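Local coordinates for D-lactate dehydrogenase (Fermentative) (Pseudomonas aeruginosa, PDB 6ABJ), which interconverts pyruvate and D-lactate with NADH as the cofactor, as a tetrameric member of the D-isomer-specific 2-hydroxyacid dehydrogenase family, at residues Y140-R144 / E145-S149; Q234-A237 / T238-P241; V64-F67 / V68-L72. All coordinates share one frame; numbering follows the deposited sequence.

Contact 1: residues Y140-R144 / E145-S149; sequences YNRTR and EGDFS
Arg142 O is gripped by two backbone donors, Asp147 N at 2.9 Å and Glu145 N at 3.0 Å, standing above opposite faces of the carbonyl plane. Gly146 N closes on Thr143 O at 3.0 Å. With Gly146 at positive phi, 80°, the pair Asp147 N to Arg142 O and Gly146 N to Thr143 O forms a Schellman motif that ends helix 136-143. The extended Arg142 side chain runs alongside Asp147, whose CG lies anti to the backbone N (chi1 180°), and the guanidinium and carboxylate planes are only 4° apart. Arg142 NH1 gives an in-plane N-H to Ser149 O at 2.9 Å, approaching from above that carbonyl's plane; NH1 also bonds His151 O. Arg142 NE and Asp147 OD2 are 4.1 Å apart, but the oxygen lies well out of the guanidinium plane and no N-H points at it. Asp147 OD1 accepts from Ser149 N, an Asx turn, and on its syn lone pair from Ser149 OG at 2.7 Å. Phe148 CD1 rests 4.0 Å from Thr143 CG2, the side chains crossing at about a right angle. Thr143 OG1 is hydrogen-bonded to Val308 O of a second subunit, and Phe283 of that subunit meets the Phe148 ring. Arg142 NH2 lies close to Arg138 and makes a long, weak ion pair with Asp289 of a third subunit; Asp147 and Asp289 may together offset the closeness of the two arginines.

Contact 2: residues Q234-A237 / T238-P241; sequences QRLA and TMKP
Thr238 OG1 turns back along the helix and donates to Gln234 O, four residues earlier, at 2.9 Å. The hydroxyl stands beside its own backbone N (chi1 -53°), which brings it over that carbonyl, 37° out of the plane. Gln234 O also receives a weak bond from Thr238 N, so side chain and backbone of one residue share an acceptor. Thr238 OG1 in turn accepts from a water 3.0 Å away. That water accepts from Gln234 NE2 and, at 3.0 Å, from Arg235 NH1, lying in the guanidinium plane at its edge; three side chains are thereby tied through one molecule. This is the C-terminal turn of helix 233-238, leading into strand 243-247 of the parallel sheet of the Rossmann-type NAD-binding domain. Thr238 N also reaches Arg235 O weakly, and Met239 N divides its donation between Arg235 O and Leu236 O, both bonds weak. Gln267 NE2 supplies a further hydrogen bond to Leu236 O and one to Met239 O. On the apolar side Leu236 and Met239 lie alongside each other, Leu236 CD2 to Met239 SD 4.1 Å, with Leu236 packed on helix 256-265 and Met239 on Leu211 of helix 207-213.

Contact 3: residues V64-F67 / V68-L72; sequences VCAF and VNDDL
The Phe67 ring carries Val68 CG2 over the centre of one face, a CH-pi contact 4.2 Å from the centroid. Ring and methyl sit at the start of a type I beta turn, Phe67 to Asp70, where strand 63-66 of the five-stranded parallel sheet passes toward helix 74-82. Asn69 OD1 approaches the ring obliquely, 3.5 Å from Phe67 CD2, its amide plane turned 82° from the ring; this buried oxygen has no polar partner in the model. Phe284 meets the ring edge-to-face from elsewhere in the chain. The Phe67 side chain lies about 4 Å from that of Phe314, which binds NADH, putting this loop beside the cofactor site. Asp70 N closes the turn on Phe67 O at 3.1 Å. From the far end of the turn the Asp70 carboxylate reaches back to the start, its CG beside the backbone N (chi1 -73°). Asp70 OD1 accepts from Ser23 OG and Leu50 N, so the carboxylate ties three parts of the chain together. Leu72 CD1 packs on Ala66 CB at 3.9 Å, next to the strand end. Phe67 N donates to Asp70 OD2 over 2.8 Å, nearly straight at 170° and on the anti side of the carboxylate.

Overall arrangement
All three are local contacts at the ends of regular elements, but in different surroundings. Contacts 1 and 2 finish helices 136-143 and 233-238; contact 3 follows strand 63-66. Contact 3 is the buried one, its centre about 16 Å from that of the chain, and joins aromatic packing to a carboxylate-backbone bond near the cofactor site. Contact 2, partly buried, relies on a hydroxyl, a water and weak backbone bonds, and no other subunit touches it. Contact 1, its centre about 31 Å from the chain centre, is also partly buried, pairs a Schellman helix end with an arginine-to-carbonyl bond and an Asx turn, and meets two neighbouring subunits. No two of them touch, and contacts 2 and 3 lie on opposite sides of the chain's centre.

Contact 1: residues Y140-R144 / E145-S149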
loop_
_atom_site.group_PDB
_atom_site.type_symbol
_atom_site.label_atom_id
_atom_site.label_comp_id
_atom_site.label_asym_id
_atom_site.label_seq_id
_atom_site.Cartn_x
_atom_site.Cartn_y
_atom_site.Cartn_z
ATOM N N TYR B 140 -9.536 2.902 0.494
ATOM C CA TYR B 140 -8.529 3.927 0.378
ATOM C C TYR B 140 -7.432 3.471 -0.506
ATOM O O TYR B 140 -6.983 4.200 -1.422
ATOM C CB TYR B 140 -7.979 4.305 1.808
ATOM C CG TYR B 140 -6.840 5.183 1.750
ATOM C CD1 TYR B 140 -6.987 6.514 1.403
ATOM C CD2 TYR B 140 -5.571 4.713 2.064
ATOM C CE1 TYR B 140 -5.893 7.378 1.342
ATOM C CE2 TYR B 140 -4.473 5.512 1.951
ATOM C CZ TYR B 140 -4.636 6.868 1.637
ATOM O OH TYR B 140 -3.541 7.650 1.517
ATOM N N ASN B 141 -6.947 2.246 -0.245
ATOM C CA ASN B 141 -5.846 1.733 -1.033
ATOM C C ASN B 141 -6.196 1.508 -2.512
ATOM O O ASN B 141 -5.363 1.653 -3.347
ATOM C CB ASN B 141 -5.291 0.450 -0.389
ATOM C CG ASN B 141 -4.448 0.763 0.868
ATOM O OD1 ASN B 141 -3.827 1.834 1.002
ATOM N ND2 ASN B 141 -4.441 -0.153 1.777
ATOM N N ARG B 142 -7.434 1.165 -2.789
ATOM C CA ARG B 142 -7.882 1.090 -4.152
ATOM C C ARG B 142 -7.970 2.425 -4.818
ATOM O O ARG B 142 -7.352 2.677 -5.845
ATOM C CB ARG B 142 -9.265 0.412 -4.251
ATOM C CG ARG B 142 -9.229 -1.085 -3.938
ATOM C CD ARG B 142 -10.600 -1.633 -4.239
ATOM N NE ARG B 142 -10.733 -2.981 -3.742
ATOM C CZ ARG B 142 -11.832 -3.731 -3.825
ATOM N NH1 ARG B 142 -12.963 -3.252 -4.375
ATOM N NH2 ARG B 142 -11.807 -4.952 -3.290
ATOM N N THR B 143 -8.706 3.338 -4.218
ATOM C CA THR B 143 -8.904 4.616 -4.935
ATOM C C THR B 143 -7.631 5.440 -5.096
ATOM O O THR B 143 -7.460 6.176 -6.087
ATOM C CB THR B 143 -10.004 5.483 -4.273
ATOM O OG1 THR B 143 -9.635 5.885 -2.955
ATOM C CG2 THR B 143 -11.333 4.738 -4.197
ATOM N N ARG B 144 -6.714 5.310 -4.159
ATOM C CA ARG B 144 -5.435 6.011 -4.224
ATOM C C ARG B 144 -4.699 5.655 -5.490
ATOM O O ARG B 144 -3.917 6.401 -5.955
ATOM C CB ARG B 144 -4.514 5.594 -3.106
ATOM C CG ARG B 144 -4.833 6.186 -1.779
ATOM C CD ARG B 144 -4.299 7.588 -1.663
ATOM N NE ARG B 144 -2.901 7.585 -1.299
ATOM C CZ ARG B 144 -2.284 8.575 -0.662
ATOM N NH1 ARG B 144 -2.936 9.668 -0.299
ATOM N NH2 ARG B 144 -1.009 8.427 -0.392
ATOM N N GLU B 145 -4.920 4.451 -5.957
ATOM C CA GLU B 145 -4.249 3.950 -7.120
ATOM C C GLU B 145 -5.150 3.966 -8.415
ATOM O O GLU B 145 -4.809 3.378 -9.463
ATOM C CB GLU B 145 -3.620 2.542 -6.842
ATOM C CG GLU B 145 -4.559 1.373 -6.563
ATOM C CD GLU B 145 -3.878 -0.011 -6.384
ATOM O OE1 GLU B 145 -4.404 -0.894 -5.604
ATOM O OE2 GLU B 145 -2.863 -0.250 -7.067
ATOM N N GLY B 146 -6.307 4.615 -8.332
ATOM C CA GLY B 146 -7.241 4.639 -9.464
ATOM C C GLY B 146 -8.093 3.435 -9.641
ATOM O O GLY B 146 -8.657 3.246 -10.718
ATOM N N ASP B 147 -8.223 2.608 -8.610
ATOM C CA ASP B 147 -9.126 1.529 -8.643
ATOM C C ASP B 147 -10.405 1.971 -7.912
ATOM O O ASP B 147 -10.443 2.064 -6.694
ATOM C CB ASP B 147 -8.559 0.240 -8.000
ATOM C CG ASP B 147 -9.491 -0.909 -8.021
ATOM O OD1 ASP B 147 -10.649 -0.762 -8.484
ATOM O OD2 ASP B 147 -9.156 -1.977 -7.446
ATOM N N PHE B 148 -11.449 2.246 -8.712
ATOM C CA PHE B 148 -12.737 2.692 -8.192
ATOM C C PHE B 148 -13.778 1.641 -8.147
ATOM O O PHE B 148 -14.966 1.929 -8.019
ATOM C CB PHE B 148 -13.190 3.939 -9.006
ATOM C CG PHE B 148 -12.170 5.010 -9.088
ATOM C CD1 PHE B 148 -11.906 5.822 -7.996
ATOM C CD2 PHE B 148 -11.441 5.222 -10.266
ATOM C CE1 PHE B 148 -10.975 6.816 -8.092
ATOM C CE2 PHE B 148 -10.520 6.228 -10.348
ATOM C CZ PHE B 148 -10.257 6.994 -9.215
ATOM N N SER B 149 -13.345 0.383 -8.259
ATOM C CA SER B 149 -14.246 -0.738 -8.257
ATOM C C SER B 149 -14.615 -1.133 -6.841
ATOM O O SER B 149 -13.860 -0.937 -5.887
ATOM C CB SER B 149 -13.609 -1.891 -9.038
ATOM O OG SER B 149 -12.658 -2.607 -8.297
#

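Contact 2: residues Q234-A237 / T238-P241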
loop_
_atom_site.group_PDB
_atom_site.type_symbol
_atom_site.label_atom_id
_atom_site.label_comp_id
_atom_site.label_asym_id
_atom_site.label_seq_id
_atom_site.Cartn_x
_atom_site.Cartn_y
_atom_site.Cartn_z
ATOM N N GLN B 234 -13.223 -21.394 22.989
ATOM C CA GLN B 234 -14.562 -21.754 23.431
ATOM C C GLN B 234 -15.470 -20.556 23.287
ATOM O O GLN B 234 -16.492 -20.627 22.716
ATOM C CB GLN B 234 -14.528 -22.218 24.907
ATOM C CG GLN B 234 -15.794 -22.000 25.740
ATOM C CD GLN B 234 -15.530 -21.707 27.222
ATOM O OE1 GLN B 234 -14.452 -21.958 27.726
ATOM N NE2 GLN B 234 -16.520 -21.185 27.920
ATOM N N ARG B 235 -15.043 -19.452 23.841
ATOM C CA ARG B 235 -15.828 -18.243 23.721
ATOM C C ARG B 235 -15.997 -17.860 22.235
ATOM O O ARG B 235 -17.078 -17.432 21.833
ATOM C CB ARG B 235 -15.178 -17.092 24.488
ATOM C CG ARG B 235 -15.755 -16.911 25.877
ATOM C CD ARG B 235 -15.500 -18.149 26.714
ATOM N NE ARG B 235 -15.217 -17.796 28.098
ATOM C CZ ARG B 235 -16.144 -17.677 29.043
ATOM N NH1 ARG B 235 -17.423 -17.892 28.757
ATOM N NH2 ARG B 235 -15.788 -17.345 30.275
ATOM N N LEU B 236 -14.947 -18.006 21.419
ATOM C CA LEU B 236 -15.080 -17.707 19.965
ATOM C C LEU B 236 -16.116 -18.590 19.322
ATOM O O LEU B 236 -16.876 -18.145 18.434
ATOM C CB LEU B 236 -13.762 -17.861 19.182
ATOM C CG LEU B 236 -12.764 -16.804 19.502
ATOM C CD1 LEU B 236 -11.420 -17.214 18.995
ATOM C CD2 LEU B 236 -13.220 -15.445 18.937
ATOM N N ALA B 237 -16.118 -19.879 19.676
ATOM C CA ALA B 237 -17.109 -20.764 19.088
ATOM C C ALA B 237 -18.553 -20.500 19.606
ATOM O O ALA B 237 -19.507 -20.896 18.978
ATOM C CB ALA B 237 -16.703 -22.222 19.325
ATOM N N THR B 238 -18.714 -19.771 20.719
ATOM C CA THR B 238 -20.055 -19.350 21.254
ATOM C C THR B 238 -20.640 -18.196 20.357
ATOM O O THR B 238 -21.858 -18.117 20.053
ATOM C CB THR B 238 -19.860 -18.916 22.750
ATOM O OG1 THR B 238 -19.191 -19.980 23.481
ATOM C CG2 THR B 238 -21.159 -18.528 23.450
ATOM N N MET B 239 -19.735 -17.372 19.840
ATOM C CA MET B 239 -20.177 -16.183 19.063
ATOM C C MET B 239 -21.034 -16.523 17.849
ATOM O O MET B 239 -20.983 -17.590 17.343
ATOM C CB MET B 239 -18.987 -15.358 18.663
ATOM C CG MET B 239 -18.346 -14.737 19.863
ATOM S SD MET B 239 -16.897 -13.780 19.667
ATOM C CE MET B 239 -17.488 -12.601 18.432
ATOM N N LYS B 240 -21.807 -15.556 17.370
ATOM C CA LYS B 240 -22.593 -15.648 16.139
ATOM C C LYS B 240 -21.670 -15.714 14.902
ATOM O O LYS B 240 -20.728 -14.924 14.781
ATOM C CB LYS B 240 -23.483 -14.421 16.030
ATOM C CG LYS B 240 -24.406 -14.309 14.840
ATOM C CD LYS B 240 -25.373 -13.180 15.140
ATOM C CE LYS B 240 -26.590 -13.152 14.246
ATOM N NZ LYS B 240 -27.281 -11.856 14.524
ATOM N N PRO B 241 -21.922 -16.663 14.000
ATOM C CA PRO B 241 -21.057 -16.811 12.840
ATOM C C PRO B 241 -20.986 -15.562 12.027
ATOM O O PRO B 241 -22.000 -14.951 11.760
ATOM C CB PRO B 241 -21.727 -17.908 12.038
ATOM C CG PRO B 241 -22.359 -18.810 13.129
ATOM C CD PRO B 241 -22.830 -17.828 14.170
HETATM O O HOH W 1 -18.515 -19.273 26.340
#

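Contact 3: residues V64-F67 / V68-L72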
loop_
_atom_site.group_PDB
_atom_site.type_symbol
_atom_site.label_atom_id
_atom_site.label_comp_id
_atom_site.label_asym_id
_atom_site.label_seq_id
_atom_site.Cartn_x
_atom_site.Cartn_y
_atom_site.Cartn_z
ATOM N N VAL B 64 12.461 10.563 36.173
ATOM C CA VAL B 64 12.511 9.981 34.821
ATOM C C VAL B 64 11.106 9.601 34.439
ATOM O O VAL B 64 10.352 9.036 35.251
ATOM C CB VAL B 64 13.557 8.838 34.659
ATOM C CG1 VAL B 64 14.940 9.316 35.065
ATOM C CG2 VAL B 64 13.181 7.596 35.421
ATOM N N CYS B 65 10.723 9.965 33.206
ATOM C CA CYS B 65 9.375 9.701 32.739
ATOM C C CYS B 65 9.438 8.628 31.638
ATOM O O CYS B 65 10.118 8.827 30.641
ATOM C CB CYS B 65 8.680 10.981 32.232
ATOM S SG CYS B 65 7.012 10.595 31.584
ATOM N N ALA B 66 8.781 7.497 31.863
ATOM C CA ALA B 66 8.930 6.316 31.009
ATOM C C ALA B 66 7.597 5.905 30.417
ATOM O O ALA B 66 6.547 6.172 30.970
ATOM C CB ALA B 66 9.491 5.123 31.778
ATOM N N PHE B 67 7.666 5.211 29.285
ATOM C CA PHE B 67 6.496 4.676 28.687
ATOM C C PHE B 67 6.632 3.183 28.791
ATOM O O PHE B 67 7.653 2.673 29.248
ATOM C CB PHE B 67 6.425 5.146 27.186
ATOM C CG PHE B 67 5.091 4.901 26.553
ATOM C CD1 PHE B 67 3.915 5.179 27.223
ATOM C CD2 PHE B 67 5.000 4.408 25.269
ATOM C CE1 PHE B 67 2.678 4.926 26.667
ATOM C CE2 PHE B 67 3.756 4.152 24.694
ATOM C CZ PHE B 67 2.597 4.449 25.371
ATOM N N VAL B 68 5.633 2.454 28.311
ATOM C CA VAL B 68 5.597 0.995 28.538
ATOM C C VAL B 68 6.676 0.136 27.818
ATOM O O VAL B 68 6.884 -1.034 28.147
ATOM C CB VAL B 68 4.214 0.393 28.191
ATOM C CG1 VAL B 68 3.125 1.016 29.024
ATOM C CG2 VAL B 68 3.902 0.534 26.697
ATOM N N ASN B 69 7.347 0.721 26.877
ATOM C CA ASN B 69 8.331 -0.000 26.103
ATOM C C ASN B 69 9.731 0.264 26.658
ATOM O O ASN B 69 10.766 -0.181 26.086
ATOM C CB ASN B 69 8.217 0.408 24.621
ATOM C CG ASN B 69 8.315 1.914 24.417
ATOM O OD1 ASN B 69 7.999 2.695 25.308
ATOM N ND2 ASN B 69 8.756 2.317 23.254
ATOM N N ASP B 70 9.785 1.059 27.719
ATOM C CA ASP B 70 11.037 1.281 28.423
ATOM C C ASP B 70 11.338 0.129 29.408
ATOM O O ASP B 70 10.444 -0.499 29.991
ATOM C CB ASP B 70 10.976 2.619 29.163
ATOM C CG ASP B 70 11.070 3.819 28.228
ATOM O OD1 ASP B 70 11.986 3.842 27.372
ATOM O OD2 ASP B 70 10.257 4.768 28.365
ATOM N N ASP B 71 12.610 -0.160 29.571
ATOM C CA ASP B 71 13.007 -1.288 30.409
ATOM C C ASP B 71 13.233 -0.801 31.862
ATOM O O ASP B 71 14.186 -0.078 32.104
ATOM C CB ASP B 71 14.283 -1.908 29.839
ATOM C CG ASP B 71 14.769 -3.097 30.637
ATOM O OD1 ASP B 71 14.102 -3.547 31.615
ATOM O OD2 ASP B 71 15.860 -3.572 30.268
ATOM N N LEU B 72 12.326 -1.182 32.755
ATOM C CA LEU B 72 12.446 -0.851 34.198
ATOM C C LEU B 72 12.560 -2.120 35.054
ATOM O O LEU B 72 11.880 -2.294 36.135
ATOM C CB LEU B 72 11.239 -0.002 34.627
ATOM C CG LEU B 72 11.305 1.431 34.079
ATOM C CD1 LEU B 72 9.946 2.122 34.153
ATOM C CD2 LEU B 72 12.358 2.221 34.847
#